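Side-chain contacts in hypothetical protein (Aeropyrum pernix, PDB 2P6H), which is of unknown function but belongs to the YjbQ (UPF0047) family and packs as an assembly of three protein chains: residues E24-L27 and S28-G31; F64-L68 and T69-G73; F116-D120 and G121-R125. All coordinates share one frame; numbering follows the deposited sequence.

Contact 1 (E24-L27 and S28-G31)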
ATOM      1  N   GLU A  24      -5.542   4.200 -19.087  1.00 39.52           N
ATOM      2  CA  GLU A  24      -4.692   4.299 -20.257  1.00 43.36           C
ATOM      3  C   GLU A  24      -5.222   5.374 -21.204  1.00 45.03           C
ATOM      4  O   GLU A  24      -4.472   6.083 -21.862  1.00 44.45           O
ATOM      5  CB  GLU A  24      -4.659   2.926 -20.946  1.00 43.31           C
ATOM      6  CG  GLU A  24      -4.018   1.843 -20.065  1.00 45.63           C
ATOM      7  CD  GLU A  24      -3.906   0.534 -20.830  1.00 47.60           C
ATOM      8  OE1 GLU A  24      -4.851   0.172 -21.515  1.00 49.27           O
ATOM      9  OE2 GLU A  24      -2.863  -0.112 -20.729  1.00 48.47           O
ATOM     10  N   GLU A  25      -6.546   5.482 -21.257  1.00 46.97           N
ATOM     11  CA  GLU A  25      -7.214   6.463 -22.065  1.00 48.95           C
ATOM     12  C   GLU A  25      -6.654   7.826 -21.735  1.00 48.73           C
ATOM     13  O   GLU A  25      -6.012   8.476 -22.550  1.00 49.29           O
ATOM     14  CB  GLU A  25      -8.698   6.420 -21.723  1.00 51.92           C
ATOM     15  CG  GLU A  25      -9.564   6.110 -22.941  1.00 56.17           C
ATOM     16  CD  GLU A  25     -11.004   6.398 -22.599  1.00 59.04           C
ATOM     17  OE1 GLU A  25     -11.312   7.534 -22.264  1.00 60.80           O
ATOM     18  OE2 GLU A  25     -11.810   5.470 -22.642  1.00 61.51           O
ATOM     19  N   TRP A  26      -6.910   8.215 -20.492  1.00 47.51           N
ATOM     20  CA  TRP A  26      -6.450   9.496 -19.968  1.00 46.75           C
ATOM     21  C   TRP A  26      -4.957   9.651 -20.210  1.00 47.58           C
ATOM     22  O   TRP A  26      -4.450  10.675 -20.613  1.00 46.95           O
ATOM     23  CB  TRP A  26      -6.740   9.559 -18.458  1.00 44.50           C
ATOM     24  CG  TRP A  26      -6.352  10.889 -17.907  1.00 42.20           C
ATOM     25  CD1 TRP A  26      -7.085  12.092 -18.018  1.00 41.68           C
ATOM     26  CD2 TRP A  26      -5.126  11.228 -17.196  1.00 40.65           C
ATOM     27  NE1 TRP A  26      -6.458  13.160 -17.469  1.00 41.16           N
ATOM     28  CE2 TRP A  26      -5.179  12.631 -16.933  1.00 40.47           C
ATOM     29  CE3 TRP A  26      -4.019  10.506 -16.782  1.00 40.38           C
ATOM     30  CZ2 TRP A  26      -4.136  13.248 -16.271  1.00 39.77           C
ATOM     31  CZ3 TRP A  26      -2.978  11.134 -16.119  1.00 39.91           C
ATOM     32  CH2 TRP A  26      -3.035  12.513 -15.867  1.00 40.73           C
ATOM     33  N   LEU A  27      -4.243   8.574 -19.921  1.00 47.84           N
ATOM     34  CA  LEU A  27      -2.808   8.613 -20.054  1.00 50.27           C
ATOM     35  C   LEU A  27      -2.345   8.959 -21.476  1.00 51.68           C
ATOM     36  O   LEU A  27      -1.317   9.590 -21.689  1.00 52.17           O
ATOM     37  CB  LEU A  27      -2.310   7.232 -19.680  1.00 50.22           C
ATOM     38  CG  LEU A  27      -0.828   7.229 -19.386  1.00 51.76           C
ATOM     39  CD1 LEU A  27      -0.446   8.264 -18.325  1.00 51.50           C
ATOM     40  CD2 LEU A  27      -0.394   5.875 -18.856  1.00 51.90           C
ATOM     41  N   SER A  28      -3.084   8.424 -22.468  1.00 53.12           N
ATOM     42  CA  SER A  28      -2.728   8.770 -23.840  1.00 54.20           C
ATOM     43  C   SER A  28      -3.226  10.169 -24.193  1.00 54.54           C
ATOM     44  O   SER A  28      -2.711  10.826 -25.087  1.00 55.62           O
ATOM     45  CB  SER A  28      -3.348   7.751 -24.796  1.00 54.23           C
ATOM     46  OG  SER A  28      -2.641   6.514 -24.714  1.00 53.66           O
ATOM     47  N   THR A  29      -4.248  10.620 -23.472  1.00 54.43           N
ATOM     48  CA  THR A  29      -4.748  11.988 -23.713  1.00 53.66           C
ATOM     49  C   THR A  29      -3.742  12.977 -23.198  1.00 53.13           C
ATOM     50  O   THR A  29      -3.876  14.182 -23.367  1.00 53.47           O
ATOM     51  CB  THR A  29      -6.101  12.272 -23.006  1.00 54.15           C
ATOM     52  OG1 THR A  29      -6.901  13.104 -23.849  1.00 55.86           O
ATOM     53  CG2 THR A  29      -5.858  13.000 -21.681  1.00 54.65           C
ATOM     54  N   VAL A  30      -2.756  12.382 -22.529  1.00 51.28           N
ATOM     55  CA  VAL A  30      -1.710  13.173 -21.985  1.00 49.35           C
ATOM     56  C   VAL A  30      -0.381  12.927 -22.746  1.00 48.38           C
ATOM     57  O   VAL A  30       0.443  13.817 -22.909  1.00 47.89           O
ATOM     58  CB  VAL A  30      -1.678  12.733 -20.529  1.00 49.46           C
ATOM     59  CG1 VAL A  30      -0.330  13.097 -19.910  1.00 47.71           C
ATOM     60  CG2 VAL A  30      -2.787  13.424 -19.757  1.00 49.03           C
ATOM     61  N   GLY A  31      -0.222  11.713 -23.263  1.00 47.05           N
ATOM     62  CA  GLY A  31       0.947  11.388 -24.059  1.00 46.16           C
ATOM     63  C   GLY A  31       2.247  11.390 -23.275  1.00 45.37           C
ATOM     64  O   GLY A  31       3.294  11.770 -23.802  1.00 45.03           O
TER
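The closing turn of helix 20-28 brings W26 under T29 and V30, with the chain leaving the helix just beyond. Backbone bonds continue the helical pattern across the join. S28 N donates to E24 O at 2.8 Å. T29 N does the same to E25 O at 2.9 Å, with the donor in the carbonyl plane. The last of these steps is G31 N to L27 O, also 2.9 Å. S28 adds a weak bond from its hydroxyl, OG to E24 O, so this carbonyl takes a main-chain and a side-chain donor.

The indole of W26 carries the side-chain contact. Its CG stands anti to the backbone N (chi1 -177°), and this turns the ring toward the residues that follow. V30 CG2 lies over one face, 3.8 Å from the centroid of the six-membered ring and close to the ring normal. T29 CG2 comes over the same face but at the other ring, 4.3 Å from the five-membered centroid. Both are CH-pi contacts. The two methyls therefore divide the indole face between them. The nearest ring atom to V30 CG2 is W26 CZ2, at 3.7 Å. The T29 side chain is less surely placed, since its CG2 comes within 2.9 Å of W26 O and its chi1 of -143° is well off a staggered value.

L27 is buried and turns away from the following residues, against Y131. W26 also packs on L129 and Y131 of strand 124-133, and both W26 and V30 touch E2 of strand 2-9. G31 is the first residue with non-helical torsions. Its phi is positive, a conformation that glycine adopts easily, and this is typical of a glycine-terminated helix C-terminus.

Contact 2 (F64-L68 and T69-G73); sequences FIREL and TKPGG. With SO4 (sulfate ion), chain D.
I65 and T69 stand side by side, one turn apart, at the C-terminal end of helix 55-69, where the chain passes into a type II beta turn from K70 to G73. I65 O accepts two bonds. T69 N reaches it at 2.9 Å in a nearly straight bond (170°). T69 OG1 adds a second at 2.8 Å, from above the carbonyl plane. The hydroxyl gets there because chi1 of 69° sets OG1 between the backbone N and the carbonyl carbon.

R66 comes next. Its O accepts K70 N at 3.0 Å. Its aliphatic stem crosses the P71 ring at about a right angle, R66 CG to P71 CD 3.7 Å. The chain then bends at chi3 (-55°), and the edge of the guanidinium meets a sulfate, probably from the crystallisation liquor. R66 NH1 donates to sulfate O4 at 2.7 Å and R66 NH2 to sulfate O1 at 2.9 Å. L14 N also binds this ion.

E67 points its carboxylate out of the helix to K70 of the second subunit in a salt bridge. K70 pairs in turn with E67 of the third subunit, so this helix end joins the subunits. L68 lays CD1 over a face of the F64 ring, toward its rim. Past the helix, K70 is the first residue with positive phi, and the turn closes with G73 N bonded to K70 O at 2.8 Å.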
ATOM      1  N   PHE A  64     -12.929 -12.897  -0.060  1.00 24.01           N
ATOM      2  CA  PHE A  64     -11.782 -12.768   0.839  1.00 23.77           C
ATOM      3  C   PHE A  64     -11.994 -11.560   1.745  1.00 24.48           C
ATOM      4  O   PHE A  64     -11.816 -11.601   2.948  1.00 23.89           O
ATOM      5  CB  PHE A  64     -10.514 -12.607  -0.022  1.00 22.61           C
ATOM      6  CG  PHE A  64      -9.259 -12.304   0.782  1.00 25.52           C
ATOM      7  CD1 PHE A  64      -8.777 -13.218   1.710  1.00 24.86           C
ATOM      8  CD2 PHE A  64      -8.549 -11.140   0.520  1.00 25.78           C
ATOM      9  CE1 PHE A  64      -7.580 -12.958   2.379  1.00 26.20           C
ATOM     10  CE2 PHE A  64      -7.352 -10.885   1.193  1.00 26.41           C
ATOM     11  CZ  PHE A  64      -6.864 -11.794   2.122  1.00 26.65           C
ATOM     12  N   ILE A  65     -12.396 -10.447   1.091  1.00 24.61           N
ATOM     13  CA  ILE A  65     -12.660  -9.212   1.813  1.00 24.93           C
ATOM     14  C   ILE A  65     -13.830  -9.387   2.800  1.00 26.64           C
ATOM     15  O   ILE A  65     -13.790  -8.969   3.939  1.00 26.13           O
ATOM     16  CB  ILE A  65     -12.928  -8.093   0.775  1.00 23.99           C
ATOM     17  CG1 ILE A  65     -11.614  -7.640   0.120  1.00 24.84           C
ATOM     18  CG2 ILE A  65     -13.548  -6.865   1.466  1.00 25.82           C
ATOM     19  CD1 ILE A  65     -11.847  -6.895  -1.194  1.00 25.86           C
ATOM     20  N   ARG A  66     -14.907 -10.044   2.314  1.00 27.06           N
ATOM     21  CA  ARG A  66     -16.063 -10.266   3.170  1.00 29.41           C
ATOM     22  C   ARG A  66     -15.672 -11.013   4.443  1.00 29.91           C
ATOM     23  O   ARG A  66     -16.068 -10.661   5.547  1.00 29.60           O
ATOM     24  CB  ARG A  66     -17.089 -11.080   2.382  1.00 30.53           C
ATOM     25  CG  ARG A  66     -18.476 -11.041   3.021  1.00 33.36           C
ATOM     26  CD  ARG A  66     -19.386 -12.151   2.484  1.00 34.79           C
ATOM     27  NE  ARG A  66     -19.465 -12.085   1.022  1.00 37.13           N
ATOM     28  CZ  ARG A  66     -20.235 -11.118   0.493  1.00 38.11           C
ATOM     29  NH1 ARG A  66     -20.885 -10.279   1.280  1.00 38.65           N
ATOM     30  NH2 ARG A  66     -20.336 -11.009  -0.835  1.00 39.09           N
ATOM     31  N   GLU A  67     -14.854 -12.050   4.282  1.00 30.37           N
ATOM     32  CA  GLU A  67     -14.366 -12.879   5.390  1.00 32.33           C
ATOM     33  C   GLU A  67     -13.572 -12.070   6.436  1.00 31.19           C
ATOM     34  O   GLU A  67     -13.736 -12.230   7.638  1.00 30.57           O
ATOM     35  CB  GLU A  67     -13.493 -13.997   4.804  1.00 35.20           C
ATOM     36  CG  GLU A  67     -14.297 -15.261   4.476  1.00 40.63           C
ATOM     37  CD  GLU A  67     -13.484 -16.174   3.578  1.00 45.58           C
ATOM     38  OE1 GLU A  67     -12.266 -16.222   3.746  1.00 45.99           O
ATOM     39  OE2 GLU A  67     -14.066 -16.824   2.723  1.00 47.65           O
ATOM     40  N   LEU A  68     -12.633 -11.212   5.938  1.00 29.13           N
ATOM     41  CA  LEU A  68     -11.795 -10.464   6.875  1.00 29.97           C
ATOM     42  C   LEU A  68     -12.492  -9.300   7.492  1.00 27.88           C
ATOM     43  O   LEU A  68     -12.385  -9.041   8.684  1.00 27.89           O
ATOM     44  CB  LEU A  68     -10.749  -9.795   6.090  1.00 29.38           C
ATOM     45  CG  LEU A  68      -9.821 -10.792   5.389  1.00 31.31           C
ATOM     46  CD1 LEU A  68      -8.653 -10.107   4.675  1.00 30.61           C
ATOM     47  CD2 LEU A  68      -9.200 -11.805   6.350  1.00 31.42           C
ATOM     48  N   THR A  69     -13.275  -8.535   6.736  1.00 25.65           N
ATOM     49  CA  THR A  69     -13.925  -7.331   7.256  1.00 24.01           C
ATOM     50  C   THR A  69     -15.313  -7.446   7.896  1.00 26.06           C
ATOM     51  O   THR A  69     -15.764  -6.520   8.569  1.00 23.07           O
ATOM     52  CB  THR A  69     -13.967  -6.259   6.162  1.00 23.53           C
ATOM     53  OG1 THR A  69     -14.877  -6.654   5.134  1.00 21.97           O
ATOM     54  CG2 THR A  69     -12.568  -6.078   5.552  1.00 21.85           C
ATOM     55  N   LYS A  70     -15.983  -8.572   7.678  1.00 27.34           N
ATOM     56  CA  LYS A  70     -17.310  -8.870   8.268  1.00 29.73           C
ATOM     57  C   LYS A  70     -18.358  -7.760   8.109  1.00 29.48           C
ATOM     58  O   LYS A  70     -18.643  -7.001   9.026  1.00 30.05           O
ATOM     59  CB  LYS A  70     -17.134  -9.073   9.750  1.00 31.91           C
ATOM     60  CG  LYS A  70     -16.243 -10.244  10.077  1.00 35.92           C
ATOM     61  CD  LYS A  70     -16.038 -10.297  11.572  1.00 39.49           C
ATOM     62  CE  LYS A  70     -14.740 -11.017  11.956  1.00 42.62           C
ATOM     63  NZ  LYS A  70     -14.379 -10.684  13.332  1.00 45.01           N
ATOM     64  N   PRO A  71     -18.990  -7.671   6.926  1.00 28.85           N
ATOM     65  CA  PRO A  71     -20.025  -6.643   6.748  1.00 30.40           C
ATOM     66  C   PRO A  71     -21.145  -6.952   7.749  1.00 32.39           C
ATOM     67  O   PRO A  71     -21.591  -8.100   7.845  1.00 31.74           O
ATOM     68  CB  PRO A  71     -20.478  -6.846   5.301  1.00 30.15           C
ATOM     69  CG  PRO A  71     -19.411  -7.652   4.576  1.00 29.25           C
ATOM     70  CD  PRO A  71     -18.847  -8.473   5.702  1.00 29.72           C
ATOM     71  N   GLY A  72     -21.565  -5.947   8.513  1.00 31.78           N
ATOM     72  CA  GLY A  72     -22.619  -6.150   9.493  1.00 32.97           C
ATOM     73  C   GLY A  72     -22.136  -6.825  10.763  1.00 33.40           C
ATOM     74  O   GLY A  72     -22.934  -7.116  11.658  1.00 34.02           O
ATOM     75  N   GLY A  73     -20.830  -7.072  10.836  1.00 32.21           N
ATOM     76  CA  GLY A  73     -20.245  -7.710  11.999  1.00 30.96           C
ATOM     77  C   GLY A  73     -20.284  -6.822  13.226  1.00 29.80           C
ATOM     78  O   GLY A  73     -20.782  -5.699  13.154  1.00 29.52           O
TER
HETATM   79  S   SO4 D 502     -22.867  -8.308  -1.303  1.00 68.24           S
HETATM   80  O1  SO4 D 502     -22.687  -9.653  -1.916  1.00 67.17           O
HETATM   81  O2  SO4 D 502     -22.331  -7.268  -2.256  1.00 66.34           O
HETATM   82  O3  SO4 D 502     -24.336  -8.064  -1.057  1.00 67.27           O
HETATM   83  O4  SO4 D 502     -22.151  -8.243  -0.006  1.00 66.33           O

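Contact 3 (F116-D120 and G121-R125). With SO4 (sulfate ion), chain C.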
ATOM      1  N   PHE A 116     -10.676  -1.457  -9.353  1.00 22.17           N
ATOM      2  CA  PHE A 116     -11.401  -0.618  -8.413  1.00 23.21           C
ATOM      3  C   PHE A 116     -12.099  -1.623  -7.500  1.00 22.80           C
ATOM      4  O   PHE A 116     -12.773  -2.542  -7.974  1.00 23.71           O
ATOM      5  CB  PHE A 116     -12.466   0.228  -9.115  1.00 22.92           C
ATOM      6  CG  PHE A 116     -13.157   1.195  -8.194  1.00 23.31           C
ATOM      7  CD1 PHE A 116     -14.232   0.784  -7.418  1.00 20.67           C
ATOM      8  CD2 PHE A 116     -12.714   2.513  -8.083  1.00 22.22           C
ATOM      9  CE1 PHE A 116     -14.862   1.665  -6.542  1.00 21.94           C
ATOM     10  CE2 PHE A 116     -13.338   3.409  -7.209  1.00 23.11           C
ATOM     11  CZ  PHE A 116     -14.414   2.983  -6.438  1.00 22.12           C
ATOM     12  N   VAL A 117     -11.927  -1.453  -6.197  1.00 21.75           N
ATOM     13  CA  VAL A 117     -12.555  -2.350  -5.246  1.00 21.17           C
ATOM     14  C   VAL A 117     -13.633  -1.634  -4.462  1.00 20.76           C
ATOM     15  O   VAL A 117     -13.367  -0.852  -3.558  1.00 20.37           O
ATOM     16  CB  VAL A 117     -11.492  -2.809  -4.271  1.00 20.36           C
ATOM     17  CG1 VAL A 117     -12.083  -3.822  -3.292  1.00 20.49           C
ATOM     18  CG2 VAL A 117     -10.339  -3.450  -5.022  1.00 22.06           C
ATOM     19  N   GLU A 118     -14.889  -1.874  -4.835  1.00 22.28           N
ATOM     20  CA  GLU A 118     -16.045  -1.258  -4.169  1.00 22.77           C
ATOM     21  C   GLU A 118     -16.462  -2.117  -2.972  1.00 23.90           C
ATOM     22  O   GLU A 118     -16.616  -3.337  -3.098  1.00 22.64           O
ATOM     23  CB  GLU A 118     -17.219  -1.150  -5.156  1.00 24.56           C
ATOM     24  CG  GLU A 118     -18.538  -0.662  -4.560  1.00 27.12           C
ATOM     25  CD  GLU A 118     -18.438   0.737  -3.977  1.00 27.27           C
ATOM     26  OE1 GLU A 118     -17.947   0.876  -2.835  1.00 28.60           O
ATOM     27  OE2 GLU A 118     -18.840   1.700  -4.661  1.00 28.46           O
ATOM     28  N   MET A 119     -16.641  -1.490  -1.813  1.00 21.31           N
ATOM     29  CA  MET A 119     -17.044  -2.233  -0.628  1.00 23.73           C
ATOM     30  C   MET A 119     -18.310  -1.661   0.008  1.00 23.93           C
ATOM     31  O   MET A 119     -18.814  -2.195   1.002  1.00 23.76           O
ATOM     32  CB  MET A 119     -15.885  -2.284   0.376  1.00 22.70           C
ATOM     33  CG  MET A 119     -14.721  -3.119  -0.161  1.00 23.68           C
ATOM     34  SD  MET A 119     -13.212  -3.077   0.801  1.00 23.55           S
ATOM     35  CE  MET A 119     -12.414  -1.626   0.116  1.00 23.79           C
ATOM     36  N   ASP A 120     -18.828  -0.586  -0.583  1.00 24.02           N
ATOM     37  CA  ASP A 120     -20.059   0.045  -0.078  1.00 25.55           C
ATOM     38  C   ASP A 120     -20.928   0.527  -1.240  1.00 25.52           C
ATOM     39  O   ASP A 120     -21.467   1.626  -1.236  1.00 25.92           O
ATOM     40  CB  ASP A 120     -19.692   1.232   0.846  1.00 24.70           C
ATOM     41  CG  ASP A 120     -20.914   1.730   1.647  1.00 28.67           C
ATOM     42  OD1 ASP A 120     -21.794   0.911   1.917  1.00 28.49           O
ATOM     43  OD2 ASP A 120     -20.963   2.911   1.979  1.00 28.43           O
ATOM     44  N   GLY A 121     -21.074  -0.314  -2.258  1.00 25.89           N
ATOM     45  CA  GLY A 121     -21.903   0.044  -3.393  1.00 27.61           C
ATOM     46  C   GLY A 121     -23.363  -0.298  -3.141  1.00 29.78           C
ATOM     47  O   GLY A 121     -23.695  -0.812  -2.079  1.00 30.10           O
ATOM     48  N   PRO A 122     -24.261  -0.026  -4.101  1.00 31.96           N
ATOM     49  CA  PRO A 122     -23.945   0.584  -5.399  1.00 32.06           C
ATOM     50  C   PRO A 122     -23.789   2.095  -5.276  1.00 32.95           C
ATOM     51  O   PRO A 122     -24.610   2.766  -4.645  1.00 32.56           O
ATOM     52  CB  PRO A 122     -25.146   0.205  -6.249  1.00 33.53           C
ATOM     53  CG  PRO A 122     -26.313   0.149  -5.321  1.00 33.49           C
ATOM     54  CD  PRO A 122     -25.686  -0.397  -4.038  1.00 33.24           C
ATOM     55  N   ARG A 123     -22.723   2.622  -5.867  1.00 33.75           N
ATOM     56  CA  ARG A 123     -22.451   4.065  -5.810  1.00 34.97           C
ATOM     57  C   ARG A 123     -21.758   4.555  -7.082  1.00 34.89           C
ATOM     58  O   ARG A 123     -21.190   3.788  -7.848  1.00 35.12           O
ATOM     59  CB  ARG A 123     -21.521   4.368  -4.627  1.00 35.02           C
ATOM     60  CG  ARG A 123     -22.163   4.245  -3.246  1.00 37.40           C
ATOM     61  CD  ARG A 123     -21.214   4.764  -2.160  1.00 38.20           C
ATOM     62  NE  ARG A 123     -21.666   4.423  -0.803  1.00 39.09           N
ATOM     63  CZ  ARG A 123     -22.629   5.171  -0.219  1.00 41.48           C
ATOM     64  NH1 ARG A 123     -23.207   6.182  -0.848  1.00 41.66           N
ATOM     65  NH2 ARG A 123     -23.011   4.868   1.033  1.00 40.74           N
ATOM     66  N   GLU A 124     -21.832   5.862  -7.286  1.00 35.85           N
ATOM     67  CA  GLU A 124     -21.148   6.439  -8.397  1.00 35.77           C
ATOM     68  C   GLU A 124     -19.841   6.944  -7.821  1.00 33.31           C
ATOM     69  O   GLU A 124     -19.788   7.947  -7.121  1.00 34.15           O
ATOM     70  CB  GLU A 124     -22.033   7.563  -9.039  1.00 39.95           C
ATOM     71  CG  GLU A 124     -21.198   8.665  -9.690  1.00 46.07           C
ATOM     72  CD  GLU A 124     -21.514   8.708 -11.165  1.00 50.29           C
ATOM     73  OE1 GLU A 124     -21.595   7.641 -11.770  1.00 52.59           O
ATOM     74  OE2 GLU A 124     -21.706   9.795 -11.698  1.00 51.12           O
ATOM     75  N   ARG A 125     -18.797   6.176  -8.099  1.00 30.73           N
ATOM     76  CA  ARG A 125     -17.478   6.458  -7.551  1.00 29.12           C
ATOM     77  C   ARG A 125     -16.546   7.247  -8.468  1.00 28.92           C
ATOM     78  O   ARG A 125     -16.833   7.431  -9.643  1.00 28.63           O
ATOM     79  CB  ARG A 125     -16.826   5.146  -7.160  1.00 27.82           C
ATOM     80  CG  ARG A 125     -17.609   4.333  -6.156  1.00 27.09           C
ATOM     81  CD  ARG A 125     -17.793   5.057  -4.817  1.00 26.42           C
ATOM     82  NE  ARG A 125     -17.917   4.074  -3.746  1.00 25.92           N
ATOM     83  CZ  ARG A 125     -17.740   4.348  -2.458  1.00 23.44           C
ATOM     84  NH1 ARG A 125     -17.448   5.592  -2.073  1.00 23.36           N
ATOM     85  NH2 ARG A 125     -17.784   3.369  -1.550  1.00 23.02           N
TER
HETATM   86  S   SO4 C 501     -16.517   7.667   1.161  1.00 30.33           S
HETATM   87  O1  SO4 C 501     -17.621   7.288   2.160  1.00 31.44           O
HETATM   88  O2  SO4 C 501     -16.929   8.697   0.207  1.00 33.10           O
HETATM   89  O3  SO4 C 501     -16.119   6.512   0.363  1.00 29.67           O
HETATM   90  O4  SO4 C 501     -15.341   8.160   1.867  1.00 29.04           O
HETATM   91  O   HOH W   1     -23.611  -0.665   0.758  1.00 51.16           O
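E118 and R125 form the central salt bridge of this buried turn between two strands. R125 grips the carboxylate side-on. R125 NE donates to E118 OE2 at 2.7 Å and R125 NH2 to E118 OE1 at 2.8 Å, both on syn lone pairs, with the two planes only 23° apart. The glutamate chain bends at chi2 (61°), which brings its carboxylate back over G121. A second salt bridge joins R123 NH2 to D120 OD2 at 3.0 Å. Here the nitrogen lies above the carboxylate plane. N83 is a further partner of OD2.

Among the other hydrogen bonds, E118 OE1 also takes D120 N at 2.8 Å, and OE2 takes T10 OG1. One water bridges D120 OD1 and G121 O. With E118 cut back to an alanine, the R125 guanidinium is likely to lose its carboxylate mate and D120 N its acceptor. R125 NH1 donates to a sulfate at O3, 2.9 Å, which T44 and T45 also bind. The ion probably came from the crystallisation liquor, but its site is consistent with a pocket able to hold an anion.

The apolar contact is tight: F116 CZ lies 3.3 Å from R125 CB. At G121 a side chain would collide with E118 CG. The peptide bond before P122 is cis.

The turn links strand 113-118 of the three-stranded sheet to strand 124-133 of the five-stranded one. A46 and A47 of strand 46-51 pack beside it, while A86 of helix 84-93 and I65 of helix 55-69 touch M119.

How the contacts relate
The contacts follow one another along the chain. Contacts 1 and 2 are helix ends on opposite sides of the chain's centre, their own centres 36 Å apart. Contact 3 lies nearer the middle, its centre about 24 Å from that of contact 1 and about 15 Å from that of contact 2. Only contacts 2 and 3 touch: I65 of helix 55-69 packs on V117 and M119, with I65 CD1 3.7 Å from V117 CG1. H85 of helix 84-93 also meets both. Contact 1 connects to contact 3 through strand 124-133, which starts in contact 3 and later supports W26. Contact 2 also reaches the other subunits, so the subunit interface lies next to the buried turn.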